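LacI family transcription regulator (Bifidobacterium animalis subsp. lactis, PDB 4O5A) probably regulates transcription as a dimeric, DNA-binding member of the LacI family whose periplasmic-binding-protein-like domain is likely to sense a small effector molecule. Local coordinates at residues A[136-139]-A[140-144]; A[184-188]-A[189-193]; A[213-216]-A[217-221]; A[238-241]-A[242-246]; A[260-263]-A[264-267]. One frame throughout, in Å; residues are numbered along the deposited sequence.

Overall arrangement
Interaction 1 stands apart from the rest: it follows strand 132-135 of the six-stranded parallel sheet, whereas interactions 2 to 5 belong to the layers around the second, mixed sheet, at least 28 Å from it between centres. Two lobes of this kind are the hallmark of periplasmic-binding-protein-like cores in LacI regulators. Within the second lobe the contacts pair up. Interactions 2 and 3, with centres 11 Å apart, meet where Ala187 packs on Leu220; interactions 4 and 5, also 11 Å apart between centres, meet where Thr240 and Lys241 pack on Gly264 and Val267. Interaction 5 also reaches the second subunit, and a glycerol lies beside Arg242 in interaction 4.

Interaction 1: residues A[136-139]-A[140-144]; sequences LNLE and IGDPR
The guanidinium group of Arg144 closes a loop back on itself by gripping the backbone oxygen of Leu136. It comes end-on: NH2 lies 2.8 Å and NH1 2.9 Å from Leu136 O, and the oxygen sits at the guanidinium edge, only 5° out of its plane. Leu138 lends its CD1 methyl to the same arginine, 3.9 Å from Arg144 NH2.

Behind this first shell stands Asp142, which fixes the arginine from the adjacent NE/NH2 edge. The pairing is side-on and doubled: NE of Arg144 donates to Asp142 OD1, and the salt bridge between Arg144 NH2 and Asp142 OD2 measures 2.7 Å. The two flat groups are not coplanar, since the donors lie some 33° out of the carboxylate plane. With CG anti to its own nitrogen (chi1 -160°), the carboxylate swings round to face both the arginine and the loop. OD1 also takes the amide of Arg144 at 2.9 Å, the N-cap bond of helix 143-149, while the anti lone pair of OD2 receives Glu139 N at 3.2 Å in a nearly straight bond. Thus each carboxylate oxygen has two donors. A type II turn from Glu139 to Asp142, with Gly141 at positive phi, brings the aspartate into position.

Farther out, Glu117 makes a salt bridge with Arg144 NH1, and Leu136 and Leu138 pack on strand 156-160. Two carboxylates about one guanidinium, together with the helix N-terminus at Asp142, would probably keep the arginine protonated and the buried aspartate ionised.

Interaction 2: residues A[184-188]-A[189-193]; sequences RHLAL and FGHKN
Leu186 O takes the amide of His191 at 3.1 Å, and Ala187 O takes that of Gly190 at 2.8 Å. These two bonds, with Gly190 at positive phi, make a Schellman motif that ends helix 175-188; glycine suits the place because a side chain is poorly tolerated in that backbone conformation. The amide of Phe189 is shared between two weak bonds, to His185 O and Leu186 O. A water donates to His191 O at 2.8 Å and, weakly, to Ala187 O, so it bridges the helix end and the outgoing chain.

The side chains follow the same turn. His185, its CG anti to the backbone N (chi1 177°), presents a ring face to the edge of Phe189. The pair is T-shaped, with planes at 64° and centroids 4.9 Å apart, and the closest atoms are His185 CE1 and Phe189 CE2 at 3.5 Å. His191 lays its ring edge near Leu186 O, while its CB rests 4.1 Å from CB of Leu186.

Both buried histidines find their polar partners outside this turn. NE2 of His185 bonds to Thr340 OG1; in His191, ND1 bonds to Thr251 OG1 and NE2 to Ala341 O. With Ala341 O as acceptor, His191 NE2 probably carries a proton, and in a neutral ring ND1 would then accept from Thr251 OG1, an arrangement consistent with one defined tautomer.

Interaction 3: residues A[213-216]-A[217-221]; sequences FSEI and TTELG
Thr217 OG1 donates to Phe213 O at 2.6 Å, and Thr218 OG1 to Ser214 O at 2.9 Å, both hydroxyls turning back onto the helix. Each carbonyl also takes the usual amide of the same threonine, and in both cases hydroxyl and amide arrive from opposite faces of the carbonyl plane. The first torsions differ: in Thr217 (chi1 59°) OG1 lies between the backbone N and carbonyl carbon, whereas in Thr218 (chi1 -68°) it stands beside the nitrogen. A valine at Thr217 would probably leave Phe213 O with the amide alone of its two donors here.

Apolar contact is made by Ile216 and Leu220, lying side by side with CG2 and CD1 4.0 Å apart. Like charges lie near each other where the Glu215 and Glu219 side chains run the same way, their OE2 atoms 4.2 Å apart; both are exposed, so solvent probably eases the repulsion.

Helix 206-219 ends in a Schellman motif at Gly221, whose positive phi suits a residue without a side chain. Inward, Phe213, Ile216 and Thr217 pack against Ile183 of helix 175-188, while Thr217 and Ser214 touch Tyr224 of strand 223-224, the next strand of this beta-alpha-beta unit.

Interaction 4: residues A[238-241]-A[242-246]; sequences EATK and RLLSV
Thr240 turns its CG2 anti to its own nitrogen (chi1 -55° for OG1), and Leu244, with chi1 -62° and chi2 -178°, stretches its branch alongside. The two side chains therefore run the same way, one helical turn apart, and meet methyl to methyl at 3.8 Å between Thr240 CG2 and Leu244 CD1. Leu244 CG also lies 3.3 Å from Thr240 O, the carbonyl that accepts the amide of Leu244 at 2.9 Å. A threonine suits its place through its two branches: the methyl serves the leucine, while OG1 bonds to Gly236 O and to Tyr255 OH. An alanine in place of Leu244 would probably open a gap on that side of the Thr240 methyl, which would keep Val267 as a neighbour but lose the leucine's CD1.

One residue earlier along the helix, Leu243 leans its CG over Ala239 O at 3.3 Å, and the amide of Leu243 donates to that oxygen at 2.9 Å. In one of two conformers, and so only tentatively, Ser245 OG donates to Lys241 O at 2.6 Å; serine's short hydroxyl can fold back on the helix in this way. Lys241 and Arg242 extend outward from the exposed side, and Arg242 NH2 bonds a glycerol that probably came from the crystallisation liquor.

Helix 233-245 packs on a strand and on a neighbouring helix. Ala239 and Leu243 face strand 193-197, both touching Val197, and also meet Leu227. On another side Thr240 and Lys241 pack on Val267 of helix 258-271, and Leu244 reaches Lys271 on the same helix.

Interaction 5: residues A[260-263]-A[264-267]; sequences MALA and GESV
Gly264 N donates to Met260 O at 2.8 Å, and Glu265 N to Ala261 O at the same distance, 2.8 Å; these open a run of four regular i to i+4 bonds that ends with Val267 N on Ala263 O. Gly264 suits its place because the helix is closely approached there: Thr240 OG1 of helix 233-245 comes to 3.4 Å from Gly264 CA, and a side chain there would probably collide with it.

Among the side chains, Leu262 and Glu265 approach each other most directly, though only loosely. With CG anti to its nitrogen (chi1 178°), Leu262 brings CD1 obliquely up to the carboxylate, 3.9 Å from Glu265 OE1. That buried oxygen accepts from His294 N, and the Glu265 side chain also packs on Ile281; its length probably lets the carboxylate reach the His294 amide from a buried position. Ser266 OG sits 3.2 Å from Leu262 O, but its hydrogen-bond partner is Ala292 O of the second subunit. Small Ala263 lets Ala292 of that subunit come close, and Leu262 packs on it too. Val267 rests CG2 3.4 Å from Ala263 O.

Helix 258-271 is the crossover of the beta-alpha-beta unit from strand 252-255 to strand 280-284. Ala261 lies on the sheet against Tyr255, Ile281 and Ser283; Ala263 and Val267 face helix 233-245; and the Leu262 and Ser266 side joins the subunit interface.

Interaction 1: residues A[136-139]-A[140-144]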
loop_
_atom_site.group_PDB
_atom_site.type_symbol
_atom_site.label_atom_id
_atom_site.label_comp_id
_atom_site.label_asym_id
_atom_site.label_seq_id
_atom_site.Cartn_x
_atom_site.Cartn_y
_atom_site.Cartn_z
ATOM N N LEU A 136 0.506 -8.820 -15.225
ATOM C CA LEU A 136 -0.159 -7.571 -14.864
ATOM C C LEU A 136 0.343 -6.416 -15.717
ATOM O O LEU A 136 1.413 -6.501 -16.332
ATOM C CB LEU A 136 0.060 -7.244 -13.385
ATOM C CG LEU A 136 -0.272 -8.322 -12.353
ATOM C CD1 LEU A 136 0.094 -7.834 -10.955
ATOM C CD2 LEU A 136 -1.740 -8.745 -12.414
ATOM N N ASN A 137 -0.437 -5.337 -15.747
ATOM C CA ASN A 137 -0.021 -4.090 -16.375
ATOM C C ASN A 137 0.378 -4.260 -17.832
ATOM O O ASN A 137 1.475 -3.875 -18.240
ATOM C CB ASN A 137 1.114 -3.450 -15.576
ATOM C CG ASN A 137 0.713 -3.150 -14.154
ATOM O OD1 ASN A 137 -0.425 -2.757 -13.891
ATOM N ND2 ASN A 137 1.641 -3.339 -13.223
ATOM N N LEU A 138 -0.527 -4.839 -18.607
ATOM C CA LEU A 138 -0.298 -5.045 -20.025
ATOM C C LEU A 138 -0.202 -3.695 -20.722
ATOM O O LEU A 138 -1.038 -2.809 -20.507
ATOM C CB LEU A 138 -1.424 -5.890 -20.632
ATOM C CG LEU A 138 -1.371 -7.401 -20.379
ATOM C CD1 LEU A 138 -0.095 -7.991 -20.951
ATOM C CD2 LEU A 138 -1.496 -7.765 -18.894
ATOM N N GLU A 139 0.841 -3.522 -21.530
ATOM C CA GLU A 139 0.976 -2.322 -22.338
ATOM C C GLU A 139 0.518 -2.655 -23.741
ATOM O O GLU A 139 0.305 -3.824 -24.066
ATOM C CB GLU A 139 2.431 -1.860 -22.387
ATOM C CG GLU A 139 3.066 -1.579 -21.042
ATOM C CD GLU A 139 4.510 -1.137 -21.182
ATOM O OE1 GLU A 139 5.026 -0.467 -20.261
ATOM O OE2 GLU A 139 5.129 -1.465 -22.220
ATOM N N ILE A 140 0.371 -1.632 -24.574
ATOM C CA ILE A 140 0.111 -1.849 -25.989
ATOM C C ILE A 140 1.361 -2.467 -26.615
ATOM O O ILE A 140 2.470 -1.959 -26.423
ATOM C CB ILE A 140 -0.282 -0.534 -26.699
ATOM C CG1 ILE A 140 -1.801 -0.350 -26.644
ATOM C CG2 ILE A 140 0.206 -0.519 -28.145
ATOM C CD1 ILE A 140 -2.275 1.020 -27.076
ATOM N N GLY A 141 1.183 -3.579 -27.329
ATOM C CA GLY A 141 2.295 -4.275 -27.961
ATOM C C GLY A 141 3.282 -4.879 -26.975
ATOM O O GLY A 141 4.490 -4.912 -27.228
ATOM N N ASP A 142 2.764 -5.358 -25.848
ATOM C CA ASP A 142 3.597 -5.907 -24.779
ATOM C C ASP A 142 4.378 -7.128 -25.270
ATOM O O ASP A 142 3.794 -8.051 -25.842
ATOM C CB ASP A 142 2.712 -6.281 -23.584
ATOM C CG ASP A 142 3.489 -6.394 -22.286
ATOM O OD1 ASP A 142 4.482 -7.151 -22.242
ATOM O OD2 ASP A 142 3.102 -5.719 -21.307
ATOM N N PRO A 143 5.707 -7.134 -25.060
ATOM C CA PRO A 143 6.545 -8.259 -25.503
ATOM C C PRO A 143 6.230 -9.563 -24.768
ATOM O O PRO A 143 6.747 -10.614 -25.143
ATOM C CB PRO A 143 7.967 -7.795 -25.167
ATOM C CG PRO A 143 7.794 -6.772 -24.085
ATOM C CD PRO A 143 6.508 -6.069 -24.430
ATOM N N ARG A 144 5.399 -9.496 -23.735
ATOM C CA ARG A 144 5.037 -10.689 -22.978
ATOM C C ARG A 144 3.966 -11.532 -23.674
ATOM O O ARG A 144 3.947 -12.755 -23.531
ATOM C CB ARG A 144 4.589 -10.315 -21.567
ATOM C CG ARG A 144 5.703 -9.758 -20.693
ATOM C CD ARG A 144 5.176 -9.290 -19.349
ATOM N NE ARG A 144 4.332 -8.106 -19.478
ATOM C CZ ARG A 144 3.552 -7.632 -18.510
ATOM N NH1 ARG A 144 3.507 -8.239 -17.331
ATOM N NH2 ARG A 144 2.816 -6.551 -18.728
#

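Interaction 2: residues A[184-188]-A[189-193]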
loop_
_atom_site.group_PDB
_atom_site.type_symbol
_atom_site.label_atom_id
_atom_site.label_comp_id
_atom_site.label_asym_id
_atom_site.label_seq_id
_atom_site.Cartn_x
_atom_site.Cartn_y
_atom_site.Cartn_z
ATOM N N ARG A 184 -21.707 9.893 -15.559
ATOM C CA ARG A 184 -23.147 10.048 -15.347
ATOM C C ARG A 184 -23.452 10.641 -13.967
ATOM O O ARG A 184 -24.401 11.394 -13.822
ATOM C CB ARG A 184 -23.891 8.719 -15.543
ATOM C CG ARG A 184 -23.938 8.239 -16.984
ATOM C CD ARG A 184 -24.934 7.082 -17.139
ATOM N NE ARG A 184 -24.478 5.910 -16.389
ATOM C CZ ARG A 184 -23.603 5.022 -16.854
ATOM N NH1 ARG A 184 -23.112 5.165 -18.081
ATOM N NH2 ARG A 184 -23.221 3.991 -16.100
ATOM N N HIS A 185 -22.642 10.291 -12.964
ATOM C CA HIS A 185 -22.779 10.823 -11.604
ATOM C C HIS A 185 -22.566 12.342 -11.646
ATOM O O HIS A 185 -23.326 13.101 -11.038
ATOM C CB HIS A 185 -21.755 10.141 -10.682
ATOM C CG HIS A 185 -21.733 10.653 -9.269
ATOM N ND1 HIS A 185 -22.761 10.427 -8.373
ATOM C CD2 HIS A 185 -20.777 11.322 -8.583
ATOM C CE1 HIS A 185 -22.448 10.966 -7.206
ATOM N NE2 HIS A 185 -21.247 11.507 -7.303
ATOM N N LEU A 186 -21.557 12.782 -12.384
ATOM C CA LEU A 186 -21.300 14.214 -12.521
ATOM C C LEU A 186 -22.402 14.897 -13.322
ATOM O O LEU A 186 -22.816 16.007 -12.985
ATOM C CB LEU A 186 -19.913 14.477 -13.128
ATOM C CG LEU A 186 -18.737 13.949 -12.285
ATOM C CD1 LEU A 186 -17.441 14.195 -13.019
ATOM C CD2 LEU A 186 -18.702 14.632 -10.919
ATOM N N ALA A 187 -22.908 14.228 -14.359
ATOM C CA ALA A 187 -23.974 14.801 -15.180
ATOM C C ALA A 187 -25.246 14.997 -14.362
ATOM O O ALA A 187 -25.928 16.027 -14.489
ATOM C CB ALA A 187 -24.260 13.912 -16.382
ATOM N N LEU A 188 -25.559 14.018 -13.517
ATOM C CA LEU A 188 -26.756 14.085 -12.680
ATOM C C LEU A 188 -26.689 15.303 -11.760
ATOM O O LEU A 188 -27.705 15.929 -11.453
ATOM C CB LEU A 188 -26.851 12.815 -11.838
ATOM C CG LEU A 188 -27.935 12.837 -10.755
ATOM C CD1 LEU A 188 -29.292 13.070 -11.367
ATOM C CD2 LEU A 188 -27.931 11.551 -9.945
ATOM N N PHE A 189 -25.472 15.626 -11.337
ATOM C CA PHE A 189 -25.211 16.766 -10.467
ATOM C C PHE A 189 -25.037 18.064 -11.251
ATOM O O PHE A 189 -24.646 19.080 -10.681
ATOM C CB PHE A 189 -23.964 16.508 -9.626
ATOM C CG PHE A 189 -24.221 15.716 -8.373
ATOM C CD1 PHE A 189 -25.472 15.702 -7.781
ATOM C CD2 PHE A 189 -23.194 15.003 -7.775
ATOM C CE1 PHE A 189 -25.703 14.974 -6.625
ATOM C CE2 PHE A 189 -23.418 14.275 -6.617
ATOM C CZ PHE A 189 -24.670 14.263 -6.040
ATOM N N GLY A 190 -25.315 18.023 -12.553
ATOM C CA GLY A 190 -25.334 19.223 -13.374
ATOM C C GLY A 190 -23.991 19.770 -13.838
ATOM O O GLY A 190 -23.914 20.918 -14.280
ATOM N N HIS A 191 -22.938 18.963 -13.754
ATOM C CA HIS A 191 -21.616 19.381 -14.231
ATOM C C HIS A 191 -21.575 19.413 -15.757
ATOM O O HIS A 191 -22.051 18.481 -16.419
ATOM C CB HIS A 191 -20.518 18.488 -13.639
ATOM C CG HIS A 191 -20.382 18.648 -12.158
ATOM N ND1 HIS A 191 -19.595 19.630 -11.590
ATOM C CD2 HIS A 191 -21.009 18.024 -11.133
ATOM C CE1 HIS A 191 -19.705 19.568 -10.275
ATOM N NE2 HIS A 191 -20.559 18.605 -9.971
ATOM N N LYS A 192 -21.044 20.501 -16.313
ATOM C CA LYS A 192 -20.971 20.665 -17.768
ATOM C C LYS A 192 -19.541 20.899 -18.267
ATOM O O LYS A 192 -19.301 21.052 -19.466
ATOM C CB LYS A 192 -21.885 21.797 -18.227
ATOM C CG LYS A 192 -23.362 21.388 -18.369
ATOM N N ASN A 193 -18.599 20.956 -17.336
ATOM C CA ASN A 193 -17.208 21.245 -17.661
ATOM C C ASN A 193 -16.357 20.494 -16.652
ATOM O O ASN A 193 -16.281 20.889 -15.488
ATOM C CB ASN A 193 -16.946 22.762 -17.576
ATOM C CG ASN A 193 -15.521 23.154 -17.972
ATOM O OD1 ASN A 193 -14.760 22.360 -18.537
ATOM N ND2 ASN A 193 -15.159 24.402 -17.677
HETATM O O HOH W 1 -24.752 17.900 -17.031
#

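Interaction 3: residues A[213-216]-A[217-221]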
loop_
_atom_site.group_PDB
_atom_site.type_symbol
_atom_site.label_atom_id
_atom_site.label_comp_id
_atom_site.label_asym_id
_atom_site.label_seq_id
_atom_site.Cartn_x
_atom_site.Cartn_y
_atom_site.Cartn_z
ATOM N N PHE A 213 -13.952 8.566 -22.113
ATOM C CA PHE A 213 -14.240 9.911 -21.625
ATOM C C PHE A 213 -14.611 10.877 -22.747
ATOM O O PHE A 213 -15.559 11.648 -22.622
ATOM C CB PHE A 213 -13.080 10.459 -20.776
ATOM C CG PHE A 213 -13.279 10.242 -19.306
ATOM C CD1 PHE A 213 -13.074 8.993 -18.746
ATOM C CD2 PHE A 213 -13.725 11.271 -18.492
ATOM C CE1 PHE A 213 -13.286 8.777 -17.392
ATOM C CE2 PHE A 213 -13.947 11.057 -17.136
ATOM C CZ PHE A 213 -13.719 9.808 -16.588
ATOM N N SER A 214 -13.873 10.832 -23.845
ATOM C CA SER A 214 -14.173 11.706 -24.968
ATOM C C SER A 214 -15.551 11.420 -25.548
ATOM O O SER A 214 -16.311 12.347 -25.817
ATOM C CB SER A 214 -13.101 11.589 -26.052
ATOM O OG SER A 214 -11.852 12.028 -25.554
ATOM N N GLU A 215 -15.889 10.149 -25.743
ATOM C CA GLU A 215 -17.170 9.831 -26.365
ATOM C C GLU A 215 -18.351 10.218 -25.483
ATOM O O GLU A 215 -19.316 10.836 -25.948
ATOM C CB GLU A 215 -17.269 8.346 -26.708
ATOM C CG GLU A 215 -18.652 7.961 -27.222
ATOM C CD GLU A 215 -18.835 6.466 -27.378
ATOM O OE1 GLU A 215 -19.252 5.812 -26.395
ATOM O OE2 GLU A 215 -18.567 5.951 -28.485
ATOM N N ILE A 216 -18.286 9.835 -24.212
ATOM C CA ILE A 216 -19.402 10.060 -23.304
ATOM C C ILE A 216 -19.607 11.545 -23.038
ATOM O O ILE A 216 -20.730 12.038 -23.121
ATOM C CB ILE A 216 -19.206 9.312 -21.986
ATOM C CG1 ILE A 216 -19.197 7.806 -22.249
ATOM C CG2 ILE A 216 -20.301 9.663 -20.993
ATOM C CD1 ILE A 216 -18.733 7.000 -21.061
ATOM N N THR A 217 -18.528 12.259 -22.744
ATOM C CA THR A 217 -18.639 13.704 -22.504
ATOM C C THR A 217 -19.178 14.455 -23.721
ATOM O O THR A 217 -20.081 15.293 -23.582
ATOM C CB THR A 217 -17.308 14.347 -21.985
ATOM O OG1 THR A 217 -16.262 14.137 -22.937
ATOM C CG2 THR A 217 -16.904 13.763 -20.634
ATOM N N THR A 218 -18.646 14.156 -24.910
ATOM C CA THR A 218 -19.120 14.783 -26.140
ATOM C C THR A 218 -20.606 14.506 -26.326
ATOM O O THR A 218 -21.380 15.395 -26.684
ATOM C CB THR A 218 -18.379 14.255 -27.399
ATOM O OG1 THR A 218 -17.011 14.683 -27.366
ATOM C CG2 THR A 218 -19.046 14.761 -28.684
ATOM N N GLU A 219 -21.004 13.266 -26.073
ATOM C CA GLU A 219 -22.390 12.886 -26.321
ATOM C C GLU A 219 -23.340 13.468 -25.281
ATOM O O GLU A 219 -24.530 13.555 -25.524
ATOM C CB GLU A 219 -22.531 11.365 -26.435
ATOM C CG GLU A 219 -22.045 10.839 -27.779
ATOM C CD GLU A 219 -22.258 9.343 -27.976
ATOM O OE1 GLU A 219 -22.996 8.714 -27.182
ATOM O OE2 GLU A 219 -21.692 8.792 -28.949
ATOM N N LEU A 220 -22.811 13.897 -24.142
ATOM C CA LEU A 220 -23.648 14.553 -23.135
ATOM C C LEU A 220 -23.470 16.068 -23.170
ATOM O O LEU A 220 -24.020 16.788 -22.339
ATOM C CB LEU A 220 -23.341 14.024 -21.742
ATOM C CG LEU A 220 -23.855 12.608 -21.465
ATOM C CD1 LEU A 220 -23.305 12.107 -20.140
ATOM C CD2 LEU A 220 -25.392 12.573 -21.492
ATOM N N GLY A 221 -22.699 16.548 -24.139
ATOM C CA GLY A 221 -22.478 17.976 -24.293
ATOM C C GLY A 221 -21.677 18.570 -23.146
ATOM O O GLY A 221 -21.879 19.726 -22.773
#

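Interaction 4: residues A[238-241]-A[242-246]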
loop_
_atom_site.group_PDB
_atom_site.type_symbol
_atom_site.label_atom_id
_atom_site.label_comp_id
_atom_site.label_asym_id
_atom_site.label_seq_id
_atom_site.Cartn_x
_atom_site.Cartn_y
_atom_site.Cartn_z
ATOM N N GLU A 238 0.249 20.005 -9.045
ATOM C CA GLU A 238 0.611 20.917 -10.132
ATOM C C GLU A 238 -0.512 20.941 -11.172
ATOM O O GLU A 238 -0.928 22.003 -11.655
ATOM C CB GLU A 238 1.898 20.428 -10.790
ATOM C CG GLU A 238 2.309 21.169 -12.035
ATOM C CD GLU A 238 3.623 20.643 -12.587
ATOM O OE1 GLU A 238 3.649 19.500 -13.097
ATOM O OE2 GLU A 238 4.639 21.356 -12.481
ATOM N N ALA A 239 -0.998 19.755 -11.524
ATOM C CA ALA A 239 -2.088 19.640 -12.488
ATOM C C ALA A 239 -3.352 20.322 -11.985
ATOM O O ALA A 239 -4.070 20.946 -12.762
ATOM C CB ALA A 239 -2.374 18.155 -12.807
ATOM N N THR A 240 -3.636 20.194 -10.690
ATOM C CA THR A 240 -4.832 20.820 -10.127
ATOM C C THR A 240 -4.733 22.340 -10.143
ATOM O O THR A 240 -5.678 23.026 -10.536
ATOM C CB THR A 240 -5.118 20.330 -8.696
ATOM O OG1 THR A 240 -5.192 18.900 -8.698
ATOM C CG2 THR A 240 -6.456 20.901 -8.201
ATOM N N LYS A 241 -3.585 22.868 -9.731
ATOM C CA LYS A 241 -3.334 24.304 -9.811
ATOM C C LYS A 241 -3.566 24.812 -11.229
ATOM O O LYS A 241 -4.177 25.864 -11.444
ATOM C CB LYS A 241 -1.896 24.612 -9.396
ATOM C CG LYS A 241 -1.645 24.564 -7.893
ATOM C CD LYS A 241 -0.219 25.041 -7.598
ATOM C CE LYS A 241 0.059 25.071 -6.104
ATOM N NZ LYS A 241 1.288 25.862 -5.787
ATOM N N ARG A 242 -3.076 24.057 -12.205
ATOM C CA ARG A 242 -3.250 24.434 -13.601
ATOM C C ARG A 242 -4.728 24.440 -14.008
ATOM O O ARG A 242 -5.200 25.407 -14.604
ATOM C CB ARG A 242 -2.451 23.500 -14.508
ATOM C CG ARG A 242 -2.649 23.745 -15.992
ATOM C CD ARG A 242 -1.611 22.960 -16.780
ATOM N NE ARG A 242 -1.907 22.873 -18.210
ATOM C CZ ARG A 242 -1.053 22.385 -19.102
ATOM N NH1 ARG A 242 0.140 21.962 -18.706
ATOM N NH2 ARG A 242 -1.376 22.336 -20.381
ATOM N N LEU A 243 -5.454 23.378 -13.678
ATOM C CA LEU A 243 -6.885 23.304 -14.012
ATOM C C LEU A 243 -7.715 24.393 -13.341
ATOM O O LEU A 243 -8.621 24.960 -13.957
ATOM C CB LEU A 243 -7.444 21.928 -13.664
ATOM C CG LEU A 243 -6.882 20.804 -14.538
ATOM C CD1 LEU A 243 -7.232 19.461 -13.943
ATOM C CD2 LEU A 243 -7.414 20.917 -15.969
ATOM N N LEU A 244 -7.400 24.698 -12.086
ATOM C CA LEU A 244 -8.157 25.717 -11.354
ATOM C C LEU A 244 -7.817 27.157 -11.719
ATOM O O LEU A 244 -8.514 28.084 -11.296
ATOM C CB LEU A 244 -8.020 25.510 -9.843
ATOM C CG LEU A 244 -8.562 24.186 -9.308
ATOM C CD1 LEU A 244 -8.401 24.147 -7.806
ATOM C CD2 LEU A 244 -10.027 24.032 -9.693
ATOM N N SER A 245 -6.761 27.342 -12.507
ATOM C CA SER A 245 -6.326 28.679 -12.877
ATOM C C SER A 245 -6.705 29.090 -14.302
ATOM O O SER A 245 -6.549 30.251 -14.667
ATOM C CB SER A 245 -4.815 28.825 -12.664
ATOM O OG SER A 245 -4.468 28.462 -11.341
ATOM N N VAL A 246 -7.200 28.145 -15.098
ATOM C CA VAL A 246 -7.516 28.417 -16.511
ATOM C C VAL A 246 -9.025 28.464 -16.784
ATOM O O VAL A 246 -9.708 27.447 -16.662
ATOM C CB VAL A 246 -6.845 27.374 -17.457
ATOM C CG1 VAL A 246 -7.297 27.580 -18.900
ATOM C CG2 VAL A 246 -5.320 27.447 -17.348
#

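Interaction 5: residues A[260-263]-A[264-267]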
loop_
_atom_site.group_PDB
_atom_site.type_symbol
_atom_site.label_atom_id
_atom_site.label_comp_id
_atom_site.label_asym_id
_atom_site.label_seq_id
_atom_site.Cartn_x
_atom_site.Cartn_y
_atom_site.Cartn_z
HETATM N N MSE A 260 -3.439 11.541 -5.642
HETATM C CA MSE A 260 -3.585 12.792 -6.393
HETATM C C MSE A 260 -4.921 13.491 -6.114
HETATM O O MSE A 260 -4.984 14.724 -6.116
HETATM C CB MSE A 260 -3.373 12.586 -7.900
HETATM C CG MSE A 260 -1.957 12.123 -8.223
HETATM SE SE MSE A 260 -1.504 12.341 -10.102
HETATM C CE MSE A 260 -2.809 11.153 -10.869
ATOM N N ALA A 261 -5.981 12.713 -5.886
ATOM C CA ALA A 261 -7.272 13.293 -5.515
ATOM C C ALA A 261 -7.141 14.048 -4.193
ATOM O O ALA A 261 -7.629 15.174 -4.049
ATOM C CB ALA A 261 -8.385 12.218 -5.441
ATOM N N LEU A 262 -6.447 13.438 -3.240
ATOM C CA LEU A 262 -6.195 14.114 -1.968
ATOM C C LEU A 262 -5.338 15.370 -2.156
ATOM O O LEU A 262 -5.648 16.430 -1.608
ATOM C CB LEU A 262 -5.528 13.151 -0.971
ATOM C CG LEU A 262 -5.180 13.790 0.374
ATOM C CD1 LEU A 262 -6.463 14.205 1.074
ATOM C CD2 LEU A 262 -4.432 12.778 1.222
ATOM N N ALA A 263 -4.262 15.258 -2.929
ATOM C CA ALA A 263 -3.370 16.400 -3.171
ATOM C C ALA A 263 -4.132 17.533 -3.847
ATOM O O ALA A 263 -3.945 18.712 -3.526
ATOM C CB ALA A 263 -2.171 15.962 -4.029
ATOM N N GLY A 264 -5.000 17.163 -4.782
ATOM C CA GLY A 264 -5.860 18.121 -5.473
ATOM C C GLY A 264 -6.886 18.768 -4.569
ATOM O O GLY A 264 -7.133 19.973 -4.647
ATOM N N GLU A 265 -7.484 17.981 -3.687
ATOM C CA GLU A 265 -8.414 18.554 -2.706
ATOM C C GLU A 265 -7.697 19.567 -1.803
ATOM O O GLU A 265 -8.237 20.626 -1.489
ATOM C CB GLU A 265 -9.034 17.441 -1.863
ATOM C CG GLU A 265 -10.122 17.882 -0.911
ATOM C CD GLU A 265 -10.579 16.727 -0.038
ATOM O OE1 GLU A 265 -9.746 16.234 0.752
ATOM O OE2 GLU A 265 -11.749 16.300 -0.147
ATOM N N SER A 266 -6.479 19.243 -1.388
ATOM C CA SER A 266 -5.701 20.158 -0.554
ATOM C C SER A 266 -5.355 21.440 -1.313
ATOM O O SER A 266 -5.413 22.537 -0.749
ATOM C CB SER A 266 -4.440 19.472 -0.014
ATOM O OG SER A 266 -4.798 18.342 0.777
ATOM N N VAL A 267 -5.013 21.309 -2.593
ATOM C CA VAL A 267 -4.769 22.483 -3.437
ATOM C C VAL A 267 -5.999 23.378 -3.501
ATOM O O VAL A 267 -5.891 24.593 -3.348
ATOM C CB VAL A 267 -4.344 22.084 -4.886
ATOM C CG1 VAL A 267 -4.559 23.256 -5.864
ATOM C CG2 VAL A 267 -2.878 21.657 -4.902
#